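PDB 4UQM: uracil-dna glycosylase from Deinococcus radiodurans, which belongs to the uracil-DNA glycosylase superfamily, an alpha/beta fold with a central four-stranded parallel sheet flanked by helices, and is seen here with bound nucleic acid. Local coordinates for residues 144-149 / 153-158; 62-67 / 161-166; 223-228 / 234-239. The protein carries 1 engineered substitution. All blocks are in the same frame, centred on the assembly; numbering follows the deposited sequence. Where two conformers were deposited one is given.

Interaction 1. Residues 144-149 / 153-158; sequences VLTVRA and NSHQGK
Thr-146 OG1 is gripped by two ring nitrogens: ND1 of His-155 across the contact, and NE1 of Trp-160 at the start of the next helix. The bond from OG1 to His-155 ND1 is short, 2.7 Å, and OG1 meets the imidazole at its edge, in the ring plane. Both segments lie in the mostly irregular chain before helix 160-172, which includes the short strand 147-148. This strand pairs antiparallel with strand 56-57. A type I turn, Asn-153 to Gln-156, overlaps a type II turn, His-155 to Lys-158. With chi1 at 54°, Thr-146 OG1 sits between its own backbone N and carbonyl carbon, facing the histidine. The backbone of the strand passes over one face of the His-155 ring, with Arg-148 N 4.1 Å above its centre. His-155 NE2 bonds Glu-50, which also takes a salt bridge from Arg-148 NE. The ring is thus held at both nitrogens. Ser-154 OG accepts a hydrogen bond from Arg-148 N, 2.9 Å away (145° at the hydrogen), and also bonds Gln-151 O. Val-147 CG2 packs 3.4 Å from Ser-154 OG. One water bridges the backbones, donating to Thr-146 O at 2.8 Å and accepting from His-155 N at 2.9 Å.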
ATOM      1  N   VAL A 144       1.793   0.616   8.203  1.00 14.94           N
ATOM      2  CA  VAL A 144       1.526  -0.354   9.257  1.00 14.78           C
ATOM      3  C   VAL A 144       0.576  -1.352   8.640  1.00 14.03           C
ATOM      4  O   VAL A 144      -0.373  -0.951   7.941  1.00 13.37           O
ATOM      5  CB  VAL A 144       0.915   0.381  10.501  1.00 16.84           C
ATOM      6  CG1 VAL A 144       0.171  -0.528  11.455  1.00 19.39           C
ATOM      7  CG2 VAL A 144       2.004   1.213  11.175  1.00 17.01           C
ATOM      8  N   LEU A 145       0.797  -2.669   8.871  1.00 14.08           N
ATOM      9  CA  LEU A 145       0.076  -3.696   8.108  1.00 14.14           C
ATOM     10  C   LEU A 145      -1.014  -4.441   8.837  1.00 14.31           C
ATOM     11  O   LEU A 145      -1.685  -5.333   8.265  1.00 14.28           O
ATOM     12  CB  LEU A 145       1.088  -4.673   7.499  1.00 14.51           C
ATOM     13  CG  LEU A 145       2.050  -4.048   6.459  1.00 14.69           C
ATOM     14  CD1 LEU A 145       2.883  -5.170   5.886  1.00 16.47           C
ATOM     15  CD2 LEU A 145       1.311  -3.397   5.286  1.00 17.03           C
ATOM     16  N   THR A 146      -1.272  -4.030  10.092  1.00 13.74           N
ATOM     17  CA  THR A 146      -2.436  -4.556  10.836  1.00 14.34           C
ATOM     18  C   THR A 146      -3.047  -3.415  11.657  1.00 14.07           C
ATOM     19  O   THR A 146      -2.420  -2.352  11.842  1.00 14.24           O
ATOM     20  CB  THR A 146      -2.004  -5.684  11.804  1.00 15.00           C
ATOM     21  OG1 THR A 146      -0.952  -5.241  12.666  1.00 14.74           O
ATOM     22  CG2 THR A 146      -1.573  -6.951  11.058  1.00 15.61           C
ATOM     23  N   VAL A 147      -4.259  -3.629  12.140  1.00 14.22           N
ATOM     24  CA  VAL A 147      -4.968  -2.653  12.963  1.00 14.66           C
ATOM     25  C   VAL A 147      -5.990  -3.358  13.822  1.00 15.68           C
ATOM     26  O   VAL A 147      -6.542  -4.387  13.449  1.00 15.77           O
ATOM     27  CB  VAL A 147      -5.647  -1.611  12.059  1.00 14.65           C
ATOM     28  CG1 VAL A 147      -6.722  -2.229  11.164  1.00 15.39           C
ATOM     29  CG2 VAL A 147      -6.212  -0.453  12.868  1.00 15.65           C
ATOM     30  N   ARG A 148      -6.195  -2.855  15.023  1.00 15.88           N
ATOM     31  CA  ARG A 148      -7.288  -3.333  15.880  1.00 16.82           C
ATOM     32  C   ARG A 148      -8.619  -2.764  15.391  1.00 17.07           C
ATOM     33  O   ARG A 148      -8.707  -1.576  14.990  1.00 18.54           O
ATOM     34  CB  ARG A 148      -7.012  -2.902  17.330  1.00 19.10           C
ATOM     35  CG  ARG A 148      -7.798  -3.604  18.392  1.00 22.36           C
ATOM     36  CD  ARG A 148      -7.416  -3.029  19.749  1.00 21.51           C
ATOM     37  NE  ARG A 148      -5.971  -3.010  20.120  1.00 22.48           N
ATOM     38  CZ  ARG A 148      -5.443  -2.314  21.115  1.00 24.64           C
ATOM     39  NH1 ARG A 148      -6.183  -1.559  21.905  1.00 31.72           N
ATOM     40  NH2 ARG A 148      -4.174  -2.368  21.364  1.00 27.89           N
ATOM     41  N   ALA A 149      -9.656  -3.595  15.394  1.00 17.49           N
ATOM     42  CA  ALA A 149     -10.970  -3.157  14.993  1.00 18.72           C
ATOM     43  C   ALA A 149     -11.388  -1.859  15.616  1.00 18.17           C
ATOM     44  O   ALA A 149     -11.186  -1.643  16.800  1.00 18.96           O
ATOM     45  CB  ALA A 149     -12.003  -4.243  15.297  1.00 20.60           C
ATOM     46  N   ASN A 153      -4.801   3.392  13.417  1.00 16.77           N
ATOM     47  CA  ASN A 153      -3.390   3.524  13.807  1.00 17.47           C
ATOM     48  C   ASN A 153      -3.085   2.905  15.177  1.00 16.72           C
ATOM     49  O   ASN A 153      -2.081   3.201  15.788  1.00 18.58           O
ATOM     50  CB  ASN A 153      -2.913   4.984  13.761  1.00 18.21           C
ATOM     51  CG  ASN A 153      -1.730   5.167  12.879  1.00 17.17           C
ATOM     52  OD1 ASN A 153      -1.398   4.297  12.101  1.00 17.48           O
ATOM     53  ND2 ASN A 153      -1.086   6.313  12.970  1.00 20.59           N
ATOM     54  N   SER A 154      -3.955   1.978  15.623  1.00 17.08           N
ATOM     55  CA  SER A 154      -3.752   1.281  16.887  1.00 17.31           C
ATOM     56  C   SER A 154      -2.540   0.386  16.941  1.00 17.33           C
ATOM     57  O   SER A 154      -2.051   0.080  18.034  1.00 18.56           O
ATOM     58  CB  SER A 154      -4.977   0.462  17.254  1.00 17.98           C
ATOM     59  OG  SER A 154      -5.503  -0.283  16.164  1.00 17.35           O
ATOM     60  N   HIS A 155      -2.022  -0.017  15.775  1.00 16.22           N
ATOM     61  CA  HIS A 155      -0.770  -0.772  15.738  1.00 16.61           C
ATOM     62  C   HIS A 155       0.434   0.015  15.265  1.00 17.15           C
ATOM     63  O   HIS A 155       1.446  -0.540  14.910  1.00 18.37           O
ATOM     64  CB  HIS A 155      -0.914  -2.056  14.921  1.00 16.33           C
ATOM     65  CG  HIS A 155      -1.731  -3.095  15.602  1.00 15.41           C
ATOM     66  ND1 HIS A 155      -1.986  -4.327  15.026  1.00 16.32           N
ATOM     67  CD2 HIS A 155      -2.340  -3.117  16.806  1.00 16.74           C
ATOM     68  CE1 HIS A 155      -2.694  -5.058  15.867  1.00 17.43           C
ATOM     69  NE2 HIS A 155      -2.935  -4.345  16.950  1.00 16.99           N
ATOM     70  N   GLN A 156       0.309   1.349  15.248  1.00 17.42           N
ATOM     71  CA  GLN A 156       1.463   2.210  15.016  1.00 17.81           C
ATOM     72  C   GLN A 156       2.517   2.006  16.104  1.00 19.29           C
ATOM     73  O   GLN A 156       2.194   1.810  17.270  1.00 20.89           O
ATOM     74  CB  GLN A 156       0.988   3.679  14.878  1.00 19.05           C
ATOM     75  CG  GLN A 156       2.025   4.700  14.457  1.00 20.46           C
ATOM     76  CD  GLN A 156       2.964   5.066  15.543  1.00 22.75           C
ATOM     77  OE1 GLN A 156       2.622   5.035  16.730  1.00 24.68           O
ATOM     78  NE2 GLN A 156       4.174   5.410  15.165  1.00 25.63           N
ATOM     79  N   GLY A 157       3.779   2.048  15.703  1.00 19.02           N
ATOM     80  CA  GLY A 157       4.862   2.100  16.663  1.00 20.64           C
ATOM     81  C   GLY A 157       5.162   0.784  17.393  1.00 21.29           C
ATOM     82  O   GLY A 157       5.716   0.788  18.484  1.00 24.82           O
ATOM     83  N   LYS A 158       4.823  -0.341  16.752  1.00 20.63           N
ATOM     84  CA  LYS A 158       4.966  -1.689  17.327  0.50 21.22           C
ATOM     85  C   LYS A 158       5.921  -2.575  16.548  1.00 21.66           C
ATOM     86  O   LYS A 158       6.064  -3.755  16.885  1.00 23.47           O
ATOM     87  CB  LYS A 158       3.593  -2.352  17.321  0.50 21.30           C
ATOM     88  CG  LYS A 158       2.518  -1.552  18.034  0.50 21.92           C
ATOM     89  CD  LYS A 158       2.888  -1.361  19.485  0.50 23.66           C
ATOM     90  CE  LYS A 158       1.787  -0.715  20.286  0.50 23.70           C
ATOM     91  NZ  LYS A 158       2.367  -0.394  21.639  0.50 28.99           N
TER
HETATM   92  O   HOH W   1      -2.827   0.162  13.022  1.00 16.76           O

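Interaction 2. Residues 62-67 / 161-166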
ATOM      1  N   ASP A  62      -3.911 -12.676   4.994  1.00 15.30           N
ATOM      2  CA  ASP A  62      -3.936 -11.642   3.991  1.00 16.45           C
ATOM      3  C   ASP A  62      -2.917 -10.527   4.251  1.00 15.81           C
ATOM      4  O   ASP A  62      -2.718  -9.642   3.392  1.00 15.58           O
ATOM      5  CB  ASP A  62      -5.328 -10.984   3.948  1.00 17.25           C
ATOM      6  CG  ASP A  62      -6.383 -11.919   3.554  1.00 18.85           C
ATOM      7  OD1 ASP A  62      -6.115 -12.854   2.798  1.00 20.98           O
ATOM      8  OD2 ASP A  62      -7.532 -11.756   4.013  1.00 21.97           O
ATOM      9  N   VAL A  63      -2.245 -10.532   5.409  1.00 14.89           N
ATOM     10  CA  VAL A  63      -1.427  -9.397   5.790  1.00 14.15           C
ATOM     11  C   VAL A  63      -0.398  -9.029   4.754  1.00 14.57           C
ATOM     12  O   VAL A  63      -0.145  -7.828   4.522  1.00 14.81           O
ATOM     13  CB  VAL A  63      -0.766  -9.652   7.176  1.00 14.92           C
ATOM     14  CG1 VAL A  63       0.363  -8.670   7.502  1.00 16.44           C
ATOM     15  CG2 VAL A  63      -1.802  -9.596   8.272  1.00 15.20           C
ATOM     16  N   PHE A  64       0.232 -10.027   4.132  1.00 15.39           N
ATOM     17  CA  PHE A  64       1.336  -9.778   3.202  1.00 15.68           C
ATOM     18  C   PHE A  64       0.878  -9.852   1.736  1.00 16.21           C
ATOM     19  O   PHE A  64       1.727  -9.943   0.817  1.00 16.90           O
ATOM     20  CB  PHE A  64       2.472 -10.762   3.484  1.00 16.43           C
ATOM     21  CG  PHE A  64       3.137 -10.527   4.811  1.00 17.80           C
ATOM     22  CD1 PHE A  64       4.070  -9.503   4.968  1.00 17.97           C
ATOM     23  CD2 PHE A  64       2.850 -11.315   5.916  1.00 17.97           C
ATOM     24  CE1 PHE A  64       4.669  -9.256   6.214  1.00 17.26           C
ATOM     25  CE2 PHE A  64       3.452 -11.065   7.141  1.00 17.17           C
ATOM     26  CZ  PHE A  64       4.355 -10.039   7.276  1.00 17.79           C
ATOM     27  N   ASN A  65      -0.436  -9.765   1.474  1.00 16.01           N
ATOM     28  CA  ASN A  65      -0.915  -9.888   0.104  1.00 17.15           C
ATOM     29  C   ASN A  65      -0.368  -8.883  -0.888  1.00 16.58           C
ATOM     30  O   ASN A  65      -0.272  -9.225  -2.050  1.00 16.99           O
ATOM     31  CB  ASN A  65      -2.436  -9.915   0.009  1.00 16.92           C
ATOM     32  CG  ASN A  65      -3.010 -11.271   0.405  1.00 18.98           C
ATOM     33  OD1 ASN A  65      -2.281 -12.236   0.661  1.00 19.65           O
ATOM     34  ND2 ASN A  65      -4.312 -11.339   0.533  1.00 21.37           N
ATOM     35  N   ALA A  66      -0.062  -7.668  -0.482  1.00 16.00           N
ATOM     36  CA  ALA A  66       0.492  -6.717  -1.462  1.00 15.93           C
ATOM     37  C   ALA A  66       1.759  -7.275  -2.096  1.00 17.73           C
ATOM     38  O   ALA A  66       2.002  -7.066  -3.290  1.00 17.47           O
ATOM     39  CB  ALA A  66       0.773  -5.365  -0.824  1.00 15.95           C
ATOM     40  N   LEU A  67       2.634  -7.897  -1.279  1.00 15.77           N
ATOM     41  CA  LEU A  67       3.870  -8.486  -1.816  1.00 16.75           C
ATOM     42  C   LEU A  67       3.545  -9.670  -2.693  1.00 17.54           C
ATOM     43  O   LEU A  67       4.238  -9.895  -3.681  1.00 18.29           O
ATOM     44  CB  LEU A  67       4.770  -8.918  -0.665  1.00 18.23           C
ATOM     45  CG  LEU A  67       5.086  -7.907   0.422  1.00 18.50           C
ATOM     46  CD1 LEU A  67       6.016  -8.542   1.451  1.00 20.51           C
ATOM     47  CD2 LEU A  67       5.673  -6.635  -0.109  1.00 19.55           C
ATOM     48  N   GLU A 161       6.840  -0.410  11.216  1.00 17.43           N
ATOM     49  CA  GLU A 161       7.553   0.641  10.480  1.00 18.36           C
ATOM     50  C   GLU A 161       8.945   0.242  10.081  1.00 18.74           C
ATOM     51  O   GLU A 161       9.383   0.623   8.992  1.00 17.89           O
ATOM     52  CB  GLU A 161       7.601   1.940  11.294  1.00 18.35           C
ATOM     53  CG  GLU A 161       6.246   2.613  11.495  1.00 19.45           C
ATOM     54  CD  GLU A 161       5.400   2.100  12.653  1.00 18.79           C
ATOM     55  OE1 GLU A 161       5.761   1.073  13.307  1.00 19.12           O
ATOM     56  OE2 GLU A 161       4.360   2.771  12.942  1.00 18.23           O
ATOM     57  N   HIS A 162       9.618  -0.587  10.880  1.00 19.37           N
ATOM     58  CA  HIS A 162      10.933  -1.081  10.466  1.00 20.02           C
ATOM     59  C   HIS A 162      10.782  -2.000   9.254  1.00 20.27           C
ATOM     60  O   HIS A 162      11.592  -1.987   8.347  1.00 20.64           O
ATOM     61  CB  HIS A 162      11.568  -1.863  11.605  1.00 22.88           C
ATOM     62  CG  HIS A 162      11.917  -1.038  12.787  1.00 27.12           C
ATOM     63  ND1 HIS A 162      12.729   0.068  12.694  1.00 29.18           N
ATOM     64  CD2 HIS A 162      11.624  -1.191  14.097  1.00 28.37           C
ATOM     65  CE1 HIS A 162      12.901   0.582  13.907  1.00 31.07           C
ATOM     66  NE2 HIS A 162      12.212  -0.150  14.771  1.00 31.77           N
ATOM     67  N   PHE A 163       9.764  -2.840   9.275  1.00 18.60           N
ATOM     68  CA  PHE A 163       9.533  -3.765   8.159  1.00 18.42           C
ATOM     69  C   PHE A 163       9.149  -3.002   6.884  1.00 17.63           C
ATOM     70  O   PHE A 163       9.698  -3.281   5.802  1.00 18.47           O
ATOM     71  CB  PHE A 163       8.441  -4.747   8.514  1.00 18.19           C
ATOM     72  CG  PHE A 163       8.134  -5.713   7.394  1.00 17.97           C
ATOM     73  CD1 PHE A 163       8.992  -6.773   7.141  1.00 20.13           C
ATOM     74  CD2 PHE A 163       7.052  -5.489   6.540  1.00 17.98           C
ATOM     75  CE1 PHE A 163       8.752  -7.614   6.057  1.00 19.75           C
ATOM     76  CE2 PHE A 163       6.797  -6.334   5.478  1.00 17.07           C
ATOM     77  CZ  PHE A 163       7.627  -7.423   5.247  1.00 18.84           C
ATOM     78  N   THR A 164       8.242  -2.041   6.987  1.00 17.36           N
ATOM     79  CA  THR A 164       7.890  -1.302   5.782  1.00 16.95           C
ATOM     80  C   THR A 164       9.009  -0.345   5.348  1.00 18.03           C
ATOM     81  O   THR A 164       9.136  -0.076   4.155  1.00 18.25           O
ATOM     82  CB  THR A 164       6.521  -0.613   5.867  1.00 15.84           C
ATOM     83  OG1 THR A 164       6.520   0.282   6.958  1.00 16.80           O
ATOM     84  CG2 THR A 164       5.437  -1.638   6.003  1.00 16.14           C
ATOM     85  N   ASP A 165       9.876   0.104   6.255  1.00 18.20           N
ATOM     86  CA  ASP A 165      11.158   0.751   5.812  1.00 19.54           C
ATOM     87  C   ASP A 165      11.955  -0.190   4.906  1.00 19.56           C
ATOM     88  O   ASP A 165      12.491   0.220   3.887  1.00 19.13           O
ATOM     89  CB  ASP A 165      12.072   1.114   7.007  1.00 21.12           C
ATOM     90  CG  ASP A 165      11.624   2.367   7.796  1.00 21.63           C
ATOM     91  OD1 ASP A 165      10.725   3.097   7.332  1.00 21.58           O
ATOM     92  OD2 ASP A 165      12.260   2.573   8.864  1.00 24.55           O
ATOM     93  N   ALA A 166      12.072  -1.464   5.308  1.00 19.55           N
ATOM     94  CA  ALA A 166      12.833  -2.431   4.525  1.00 20.29           C
ATOM     95  C   ALA A 166      12.210  -2.664   3.152  1.00 20.09           C
ATOM     96  O   ALA A 166      12.942  -2.799   2.148  1.00 20.12           O
ATOM     97  CB  ALA A 166      13.003  -3.744   5.295  1.00 20.14           C
TER
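Phe-64 turns its ring edge toward the face of Phe-163 in an offset edge-to-face pair. The ring centroids are 5.6 Å apart and the planes stand at 79°. The touch is local: Phe-64 CE1 reaches 3.6 Å from Phe-163 CZ and 3.7 Å from Phe-163 CE2. Leu-67 adds a looser contact, with CD1 near the plane of the Phe-163 ring at its edge, 4.3 Å from CZ. Phe-163 holds CG anti to its backbone N (chi1 179°), which carries the ring off helix 160-172 toward the other segment. Phe-64 occupies the N-cap position of helix 65-69, and a type I turn from Asp-62 to Asn-65 leads into that helix. In this alpha/beta fold the N-terminal end of helix 65-69 thus meets the side of helix 160-172, with 93 residues between the two segments. Val-63 CG1 lies 3.9 Å above the Phe-64 ring, toward its rim. Within the turn, Asn-65 N bonds Asp-62 O at 3.0 Å. Asn-65 ND2 also reaches Asp-62 OD1, at 3.3 Å, from above the carboxylate plane. Farther out, Phe-40 and Tyr-39 of helix 38-53 pack on Phe-64 and Phe-163 respectively. Trp-27 and Leu-31 of helix 25-35 pack on Leu-67, and Glu-34 of the same helix touches Phe-163.

Interaction 3. Residues 223-228 / 234-239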
ATOM      1  N   LYS A 223       0.393  12.780 -12.452  1.00 21.44           N
ATOM      2  CA  LYS A 223       1.809  13.012 -12.169  1.00 21.63           C
ATOM      3  C   LYS A 223       2.588  11.703 -12.244  1.00 20.91           C
ATOM      4  O   LYS A 223       3.659  11.648 -12.832  1.00 21.51           O
ATOM      5  CB  LYS A 223       1.999  13.674 -10.804  1.00 21.93           C
ATOM      6  CG  LYS A 223       1.563  15.113 -10.788  1.00 24.61           C
ATOM      7  CD  LYS A 223       1.570  15.663  -9.390  1.00 25.84           C
ATOM      8  CE  LYS A 223       1.157  17.121  -9.352  1.00 28.35           C
ATOM      9  NZ  LYS A 223       0.792  17.511  -7.969  1.00 32.07           N
ATOM     10  N   THR A 224       1.995  10.610 -11.718  1.00 20.29           N
ATOM     11  CA  THR A 224       2.665   9.307 -11.782  1.00 19.53           C
ATOM     12  C   THR A 224       2.899   8.884 -13.236  1.00 20.30           C
ATOM     13  O   THR A 224       3.985   8.439 -13.602  1.00 19.89           O
ATOM     14  CB  THR A 224       1.815   8.265 -11.019  1.00 19.29           C
ATOM     15  OG1 THR A 224       1.848   8.579  -9.633  1.00 18.94           O
ATOM     16  CG2 THR A 224       2.343   6.843 -11.235  1.00 19.20           C
ATOM     17  N   ASN A 225       1.859   8.998 -14.049  1.00 19.13           N
ATOM     18  CA  ASN A 225       1.958   8.556 -15.420  1.00 20.73           C
ATOM     19  C   ASN A 225       2.933   9.389 -16.233  1.00 22.44           C
ATOM     20  O   ASN A 225       3.693   8.843 -17.045  1.00 22.99           O
ATOM     21  CB  ASN A 225       0.602   8.464 -16.082  1.00 20.55           C
ATOM     22  CG  ASN A 225      -0.148   7.222 -15.660  1.00 20.70           C
ATOM     23  OD1 ASN A 225       0.403   6.362 -14.999  1.00 21.72           O
ATOM     24  ND2 ASN A 225      -1.408   7.120 -16.061  1.00 21.83           N
ATOM     25  N   GLU A 226       2.987  10.683 -15.961  1.00 23.09           N
ATOM     26  CA  GLU A 226       3.941  11.522 -16.671  1.00 23.93           C
ATOM     27  C   GLU A 226       5.387  11.131 -16.309  1.00 23.73           C
ATOM     28  O   GLU A 226       6.236  10.999 -17.187  1.00 24.57           O
ATOM     29  CB  GLU A 226       3.640  12.985 -16.378  1.00 26.62           C
ATOM     30  CG  GLU A 226       4.601  13.976 -17.036  1.00 30.69           C
ATOM     31  CD  GLU A 226       4.220  15.436 -16.807  1.00 28.81           C
ATOM     32  OE1 GLU A 226       3.180  15.688 -16.118  1.00 45.44           O
ATOM     33  OE2 GLU A 226       4.936  16.331 -17.331  1.00 44.22           O
ATOM     34  N   ALA A 227       5.636  10.884 -15.021  1.00 22.51           N
ATOM     35  CA  ALA A 227       6.959  10.437 -14.599  1.00 23.41           C
ATOM     36  C   ALA A 227       7.345   9.086 -15.221  1.00 23.16           C
ATOM     37  O   ALA A 227       8.497   8.870 -15.629  1.00 23.74           O
ATOM     38  CB  ALA A 227       7.048  10.371 -13.074  1.00 23.62           C
ATOM     39  N   LEU A 228       6.414   8.129 -15.210  1.00 22.52           N
ATOM     40  CA  LEU A 228       6.703   6.823 -15.818  1.00 23.49           C
ATOM     41  C   LEU A 228       7.041   6.992 -17.285  1.00 25.70           C
ATOM     42  O   LEU A 228       8.026   6.446 -17.773  1.00 27.15           O
ATOM     43  CB  LEU A 228       5.546   5.864 -15.640  1.00 22.44           C
ATOM     44  CG  LEU A 228       5.302   5.417 -14.187  1.00 22.03           C
ATOM     45  CD1 LEU A 228       3.963   4.723 -14.018  1.00 22.33           C
ATOM     46  CD2 LEU A 228       6.465   4.552 -13.716  1.00 22.20           C
ATOM     47  N   GLY A 234       5.920   2.292 -19.061  1.00 31.25           N
ATOM     48  CA  GLY A 234       4.554   2.471 -19.449  1.00 28.16           C
ATOM     49  C   GLY A 234       3.726   3.072 -18.322  1.00 24.65           C
ATOM     50  O   GLY A 234       3.987   2.820 -17.149  1.00 26.48           O
ATOM     51  N   PRO A 235       2.719   3.836 -18.694  1.00 24.27           N
ATOM     52  CA  PRO A 235       1.799   4.392 -17.695  1.00 22.12           C
ATOM     53  C   PRO A 235       0.948   3.312 -17.085  1.00 22.20           C
ATOM     54  O   PRO A 235       0.825   2.233 -17.627  1.00 23.76           O
ATOM     55  CB  PRO A 235       0.933   5.324 -18.502  1.00 22.87           C
ATOM     56  CG  PRO A 235       0.992   4.839 -19.917  1.00 25.25           C
ATOM     57  CD  PRO A 235       2.298   4.148 -20.076  1.00 26.06           C
ATOM     58  N   VAL A 236       0.410   3.622 -15.943  1.00 20.28           N
ATOM     59  CA  VAL A 236      -0.616   2.780 -15.344  1.00 19.05           C
ATOM     60  C   VAL A 236      -1.958   3.036 -16.010  1.00 20.09           C
ATOM     61  O   VAL A 236      -2.345   4.159 -16.288  1.00 20.14           O
ATOM     62  CB  VAL A 236      -0.773   3.111 -13.825  1.00 18.75           C
ATOM     63  CG1 VAL A 236      -1.938   2.338 -13.181  1.00 18.34           C
ATOM     64  CG2 VAL A 236       0.523   2.819 -13.072  1.00 20.98           C
ATOM     65  N   GLU A 237      -2.690   1.953 -16.270  1.00 19.15           N
ATOM     66  CA  GLU A 237      -4.074   2.070 -16.648  1.00 18.11           C
ATOM     67  C   GLU A 237      -4.918   2.140 -15.382  1.00 18.04           C
ATOM     68  O   GLU A 237      -5.137   1.121 -14.708  1.00 17.88           O
ATOM     69  CB  GLU A 237      -4.480   0.856 -17.458  1.00 18.29           C
ATOM     70  CG  GLU A 237      -5.962   0.807 -17.777  1.00 18.99           C
ATOM     71  CD  GLU A 237      -6.365   1.957 -18.634  1.00 20.55           C
ATOM     72  OE1 GLU A 237      -6.069   1.929 -19.839  1.00 20.46           O
ATOM     73  OE2 GLU A 237      -6.886   2.941 -18.108  1.00 21.40           O
ATOM     74  N   TRP A 238      -5.282   3.356 -14.985  1.00 18.01           N
ATOM     75  CA  TRP A 238      -6.005   3.543 -13.753  1.00 17.50           C
ATOM     76  C   TRP A 238      -7.463   3.073 -13.835  1.00 17.41           C
ATOM     77  O   TRP A 238      -8.073   2.745 -12.814  1.00 17.79           O
ATOM     78  CB  TRP A 238      -5.930   5.014 -13.279  1.00 18.78           C
ATOM     79  CG  TRP A 238      -4.532   5.476 -12.931  1.00 17.86           C
ATOM     80  CD1 TRP A 238      -3.746   6.342 -13.649  1.00 18.48           C
ATOM     81  CD2 TRP A 238      -3.766   5.104 -11.774  1.00 17.50           C
ATOM     82  NE1 TRP A 238      -2.540   6.520 -13.005  1.00 19.24           N
ATOM     83  CE2 TRP A 238      -2.533   5.783 -11.846  1.00 18.71           C
ATOM     84  CE3 TRP A 238      -4.033   4.297 -10.669  1.00 16.67           C
ATOM     85  CZ2 TRP A 238      -1.535   5.622 -10.876  1.00 19.02           C
ATOM     86  CZ3 TRP A 238      -3.041   4.156  -9.705  1.00 17.75           C
ATOM     87  CH2 TRP A 238      -1.813   4.809  -9.818  1.00 18.64           C
ATOM     88  N   GLN A 239      -8.055   3.050 -15.028  1.00 17.87           N
ATOM     89  CA  GLN A 239      -9.424   2.539 -15.153  1.00 18.80           C
ATOM     90  C   GLN A 239      -9.534   1.126 -14.654  1.00 19.48           C
ATOM     91  O   GLN A 239      -8.705   0.307 -14.968  1.00 18.95           O
ATOM     92  CB  GLN A 239      -9.881   2.584 -16.613  1.00 20.02           C
ATOM     93  CG  GLN A 239     -11.350   2.183 -16.800  1.00 19.42           C
ATOM     94  CD  GLN A 239     -12.278   3.120 -16.028  1.00 19.58           C
ATOM     95  OE1 GLN A 239     -12.334   4.324 -16.324  1.00 20.48           O
ATOM     96  NE2 GLN A 239     -12.987   2.593 -15.056  1.00 19.74           N
TER
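The indole of Trp-238 and the amide of Asn-225 lie close together, their planes 27° apart, and the two side chains run past each other in opposite directions. Over one face of the indole, above its centre, is Val-236 CG1 from the same segment, 3.6 Å from the plane. At the ring edge, near the plane, is the methyl of Thr-224, with CG2 4.1 Å from Trp-238 CZ2. Phe-221 and Trp-133 add edge-to-face ring contacts. In the fold, helix 220-230 packs against the central parallel sheet, and residues 234-239 are part of the irregular chain that follows it and turns back past its side. Asn-225 joins the two with a pair of hydrogen bonds to one residue. Its OD1 accepts the backbone N-H of Val-236 at 2.9 Å, with the donor 45° out of the carbonyl plane and so off the lone pairs. Its ND2 donates to the backbone O of Val-236 at 3.1 Å, this time in the carbonyl plane and on a lone pair. One donor and one acceptor at Val-236 fix which end of the amide is oxygen and hold its rotation. A chi1 of -77° sets the Asn-225 amide beside its own backbone N, where it faces the loop. ND2 also comes 3.3 Å from Trp-238 NE1, but both are donors and they do not bond. The side chains of Pro-235 and Asn-225 cross at about a right angle, Pro-235 CB 3.6 Å from Asn-225 CG. On the sheet side, Thr-224, Leu-228 and Val-236 all touch Val-77 of strand 77-81. Leu-228 CD1 closes the contact, 4.0 Å from Val-236 CG2 and 3.7 Å from Gly-234 O, whose hydrogen bond comes from Lys-76 NZ.

Interactions 1 and 2 are neighbours, with centres 12 Å apart. Both are tied to helix 160-172: interaction 1 forms in the chain leading to it, interaction 2 on its flank. They touch where Val-144 and Gln-156 pack on Glu-161, and where Thr-146 meets Val-63. Interaction 2 is the buried one, nearest the chain centre, and purely apolar across its segments. Interaction 1 is partly buried and relies on polar side chains and a bridging water. Interaction 3 lies on the opposite side of the chain centre, about 24 Å or more from the others between centres. It too is partly buried, but it combines amide-to-backbone bonds with apolar packing against the central sheet.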